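Hydroquinone dioxygenase large subunit (Pseudomonas sp., PDB 4ZXA) catalyses, together with its small subunit, the ring-opening dioxygenation of hydroquinone as an iron(II)-dependent hydroquinone 1,2-dioxygenase of the cupin type. Local coordinates at the interface of chains B and A. Residues are numbered along the deposited sequence; one frame, centred on the assembly and turned at random. Chains: chain A, Hydroquinone dioxygenase large subunit; chain B, Hydroquinone dioxygenase small subunit.

Contact 1: the interface of chains B and A. Residues chain B 33-34; chain A 298, 335-336, 338.
One face of the A:Tyr335 ring is capped by B:His34, whose imidazole carbon CD2 sits 3.2 Å above the ring plane, over its centre. The tyrosine CG lies between the backbone N and the carbonyl carbon, chi1 58°, a setting in which the ring turns its face to CD2 of the imidazole. B:His34 NE2, 4.1 Å above the guanidinium plane, lies over the rim of one face of B:Arg33. At the in-plane edge of that guanidinium is the carboxylate oxygen OE2 of A:Glu338, and the same oxygen lies at the edge of the tyrosine ring.

The salt bridge runs from B:Arg33 NH1 to A:Glu338 OE2 at 2.9 Å, with 149° at the hydrogen. Guanidinium and carboxylate planes stand nearly perpendicular, 86° apart, making this a one-oxygen grip in place of a paired, coplanar one. A:Tyr335 donates its phenol OH to the same OE2 at 2.7 Å, from the opposite face of the carboxylate, and so helps to position the acid for the arginine. Water 1 lies in the plane of the imidazole at its edge, 2.9 Å from B:His34 NE2, and bridges to A:Tyr335 OH at 3.1 Å.

The histidine-on-face contact, the charge pair and the water together tie the C-terminal tail of the large subunit to the short 3-10 helix 32-35 of the small subunit, and so would help to hold the two subunits together along one part of their interface.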
loop_
_atom_site.group_PDB
_atom_site.type_symbol
_atom_site.label_atom_id
_atom_site.label_comp_id
_atom_site.label_asym_id
_atom_site.label_seq_id
_atom_site.Cartn_x
_atom_site.Cartn_y
_atom_site.Cartn_z
ATOM N N ARG B 33 -3.694 21.666 -21.928
ATOM C CA ARG B 33 -4.307 22.977 -21.694
ATOM C C ARG B 33 -4.870 23.125 -20.287
ATOM O O ARG B 33 -4.675 24.135 -19.622
ATOM C CB ARG B 33 -5.509 23.140 -22.620
ATOM C CG ARG B 33 -5.240 23.759 -23.942
ATOM C CD ARG B 33 -6.481 24.486 -24.406
ATOM N NE ARG B 33 -7.579 23.589 -24.760
ATOM C CZ ARG B 33 -8.857 23.805 -24.448
ATOM N NH1 ARG B 33 -9.209 24.886 -23.748
ATOM N NH2 ARG B 33 -9.784 22.934 -24.833
ATOM N N HIS B 34 -5.617 22.115 -19.860
ATOM C CA HIS B 34 -6.411 22.228 -18.647
ATOM C C HIS B 34 -5.561 22.513 -17.406
ATOM O O HIS B 34 -6.068 23.051 -16.423
ATOM C CB HIS B 34 -7.299 20.983 -18.466
ATOM C CG HIS B 34 -8.333 20.813 -19.544
ATOM N ND1 HIS B 34 -8.712 19.576 -20.031
ATOM C CD2 HIS B 34 -9.069 21.725 -20.229
ATOM C CE1 HIS B 34 -9.629 19.734 -20.968
ATOM N NE2 HIS B 34 -9.864 21.026 -21.109
ATOM N N PRO A 298 -7.255 20.627 -11.667
ATOM C CA PRO A 298 -8.661 20.968 -11.922
ATOM C C PRO A 298 -9.620 20.457 -10.850
ATOM O O PRO A 298 -9.293 19.568 -10.045
ATOM C CB PRO A 298 -8.966 20.282 -13.262
ATOM C CG PRO A 298 -7.623 19.938 -13.852
ATOM C CD PRO A 298 -6.711 19.713 -12.685
ATOM N N TYR A 335 -11.614 23.719 -14.890
ATOM C CA TYR A 335 -10.225 24.155 -15.097
ATOM C C TYR A 335 -10.180 25.653 -15.319
ATOM O O TYR A 335 -11.029 26.203 -16.014
ATOM C CB TYR A 335 -9.589 23.435 -16.274
ATOM C CG TYR A 335 -10.319 23.616 -17.573
ATOM C CD1 TYR A 335 -11.360 22.774 -17.920
ATOM C CD2 TYR A 335 -9.963 24.625 -18.464
ATOM C CE1 TYR A 335 -12.039 22.923 -19.124
ATOM C CE2 TYR A 335 -10.630 24.784 -19.670
ATOM C CZ TYR A 335 -11.671 23.924 -19.995
ATOM O OH TYR A 335 -12.343 24.051 -21.187
ATOM N N PRO A 336 -9.177 26.311 -14.735
ATOM C CA PRO A 336 -9.151 27.765 -14.531
ATOM C C PRO A 336 -9.043 28.625 -15.795
ATOM O O PRO A 336 -9.621 29.698 -15.804
ATOM C CB PRO A 336 -7.920 27.960 -13.643
ATOM C CG PRO A 336 -7.028 26.842 -14.013
ATOM C CD PRO A 336 -7.953 25.670 -14.230
ATOM N N GLU A 338 -9.102 29.286 -20.119
ATOM C CA GLU A 338 -9.353 28.992 -21.543
ATOM C C GLU A 338 -8.336 29.675 -22.464
ATOM O O GLU A 338 -8.252 30.899 -22.500
ATOM C CB GLU A 338 -10.763 29.434 -21.952
ATOM C CG GLU A 338 -11.827 28.361 -21.805
ATOM C CD GLU A 338 -11.775 27.331 -22.919
ATOM O OE1 GLU A 338 -11.989 27.710 -24.085
ATOM O OE2 GLU A 338 -11.522 26.144 -22.634
HETATM O O HOH W 1 -12.098 21.527 -22.938
#

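Contact 2: the interface of chains B and A. Residues chain B 96, 117-119; chain A 207, 210, 213-214.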
loop_
_atom_site.group_PDB
_atom_site.type_symbol
_atom_site.label_atom_id
_atom_site.label_comp_id
_atom_site.label_asym_id
_atom_site.label_seq_id
_atom_site.Cartn_x
_atom_site.Cartn_y
_atom_site.Cartn_z
ATOM N N LYS B 96 7.361 54.942 2.890
ATOM C CA LYS B 96 6.048 55.101 3.508
ATOM C C LYS B 96 5.333 56.318 2.943
ATOM O O LYS B 96 5.596 57.444 3.359
ATOM C CB LYS B 96 6.141 55.237 5.028
ATOM C CG LYS B 96 4.763 55.258 5.702
ATOM C CD LYS B 96 4.866 55.497 7.197
ATOM C CE LYS B 96 4.105 54.437 7.980
ATOM N NZ LYS B 96 4.232 54.645 9.450
ATOM N N LYS B 117 8.240 59.274 3.456
ATOM C CA LYS B 117 9.483 59.011 4.172
ATOM C C LYS B 117 10.099 57.691 3.709
ATOM O O LYS B 117 9.372 56.750 3.389
ATOM C CB LYS B 117 9.238 58.954 5.679
ATOM C CG LYS B 117 8.304 60.022 6.214
ATOM C CD LYS B 117 7.086 59.387 6.894
ATOM C CE LYS B 117 6.221 60.433 7.596
ATOM N NZ LYS B 117 7.002 61.219 8.603
ATOM N N PRO B 118 11.446 57.623 3.662
ATOM C CA PRO B 118 12.142 56.370 3.348
ATOM C C PRO B 118 12.138 55.464 4.577
ATOM O O PRO B 118 12.426 55.942 5.670
ATOM C CB PRO B 118 13.578 56.824 3.021
ATOM C CG PRO B 118 13.535 58.325 2.957
ATOM C CD PRO B 118 12.389 58.740 3.826
ATOM N N MET B 119 11.804 54.188 4.405
ATOM C CA MET B 119 11.722 53.266 5.530
ATOM C C MET B 119 12.965 52.414 5.609
ATOM O O MET B 119 13.280 51.861 6.655
ATOM C CB MET B 119 10.504 52.348 5.397
ATOM C CG MET B 119 9.193 53.078 5.162
ATOM S SD MET B 119 7.815 51.953 4.836
ATOM C CE MET B 119 7.672 51.092 6.409
ATOM N N ALA A 207 15.680 52.221 8.020
ATOM C CA ALA A 207 16.000 53.631 8.160
ATOM C C ALA A 207 15.648 54.080 9.578
ATOM O O ALA A 207 14.756 53.510 10.212
ATOM C CB ALA A 207 15.238 54.444 7.146
ATOM N N PHE A 210 12.392 53.550 12.034
ATOM C CA PHE A 210 11.569 52.567 11.338
ATOM C C PHE A 210 11.896 51.131 11.726
ATOM O O PHE A 210 11.475 50.193 11.049
ATOM C CB PHE A 210 11.691 52.733 9.822
ATOM C CG PHE A 210 10.854 53.846 9.260
ATOM C CD1 PHE A 210 11.391 55.109 9.064
ATOM C CD2 PHE A 210 9.527 53.626 8.917
ATOM C CE1 PHE A 210 10.621 56.136 8.538
ATOM C CE2 PHE A 210 8.747 54.648 8.392
ATOM C CZ PHE A 210 9.300 55.906 8.202
ATOM N N GLU A 213 9.636 47.854 11.094
ATOM C CA GLU A 213 8.565 48.193 10.173
ATOM C C GLU A 213 8.742 47.436 8.860
ATOM O O GLU A 213 7.859 47.432 8.002
ATOM C CB GLU A 213 8.554 49.698 9.918
ATOM C CG GLU A 213 8.011 50.510 11.084
ATOM C CD GLU A 213 6.532 50.271 11.292
ATOM O OE1 GLU A 213 5.724 50.964 10.624
ATOM O OE2 GLU A 213 6.183 49.377 12.104
ATOM N N LEU A 214 9.895 46.797 8.704
ATOM C CA LEU A 214 10.157 46.022 7.504
ATOM C C LEU A 214 10.375 44.572 7.883
ATOM O O LEU A 214 10.951 44.279 8.934
ATOM C CB LEU A 214 11.355 46.577 6.730
ATOM C CG LEU A 214 11.109 47.896 5.996
ATOM C CD1 LEU A 214 12.406 48.456 5.421
ATOM C CD2 LEU A 214 10.066 47.730 4.906
#
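B:Met119 and A:Phe210 cross at about a right angle, the methionine lying above one face of the phenyl ring with its side chain offset to the CD2-CE2 side. Its CA makes a CH-pi contact 3.9 Å from the ring centroid, displaced toward the rim, and the side chain passes over the CD2-CE2 side, CG reaching A:Phe210 CE2 at 3.6 Å, and then leaves the ring. CG is anti to the carbonyl carbon, chi1 -52°, and beyond the ring the chain bends at chi3, where the methyl CE turns to A:Glu213 CB, 3.9 Å away.

On the same face as B:Met119 CA, the backbone O of B:Pro118 stands over CE1 at 3.4 Å, while B:Lys117 CB, also from strand 116-125 of the small subunit, meets CZ at the rim, 4.0 Å away. B:Lys96 passes near CE2 with its aliphatic CD. Its amine NZ stays 4.1 Å from A:Glu213 OE1, too far for a salt bridge, although the opposite charges probably attract one another. An alanine in place of A:Phe210 would probably open a gap beside B:Met119, leaving its CA and CG without their aromatic partner and its side chain freer to turn.

Beside this packing, the backbone N of A:Ala207 donates to B:Met119 O at 2.8 Å, with 153° at the hydrogen; the donor stands above the carbonyl plane, and A:Leu214 CD1 also packs near that oxygen. On the large subunit the contact is built from the loop between strands 203-206 and 216-218, which lies against the start of small-subunit strand 116-125, with neighbouring strand 89-97 contributing B:Lys96.

Contact 1 and contact 2 lie about 42 Å apart, measured between the centres of their C-alpha atoms, and join the same large and small subunits without sharing a residue or a secondary-structure element. Contact 1 pairs the large subunit's C-terminal tail with an early 3-10 helix of the small subunit, whereas contact 2 uses a mid-chain loop against later strands, the one chiefly polar and the other chiefly apolar. Two such distant attachments would be expected to restrain rocking of one subunit against the other within the assembly, which holds two copies of each.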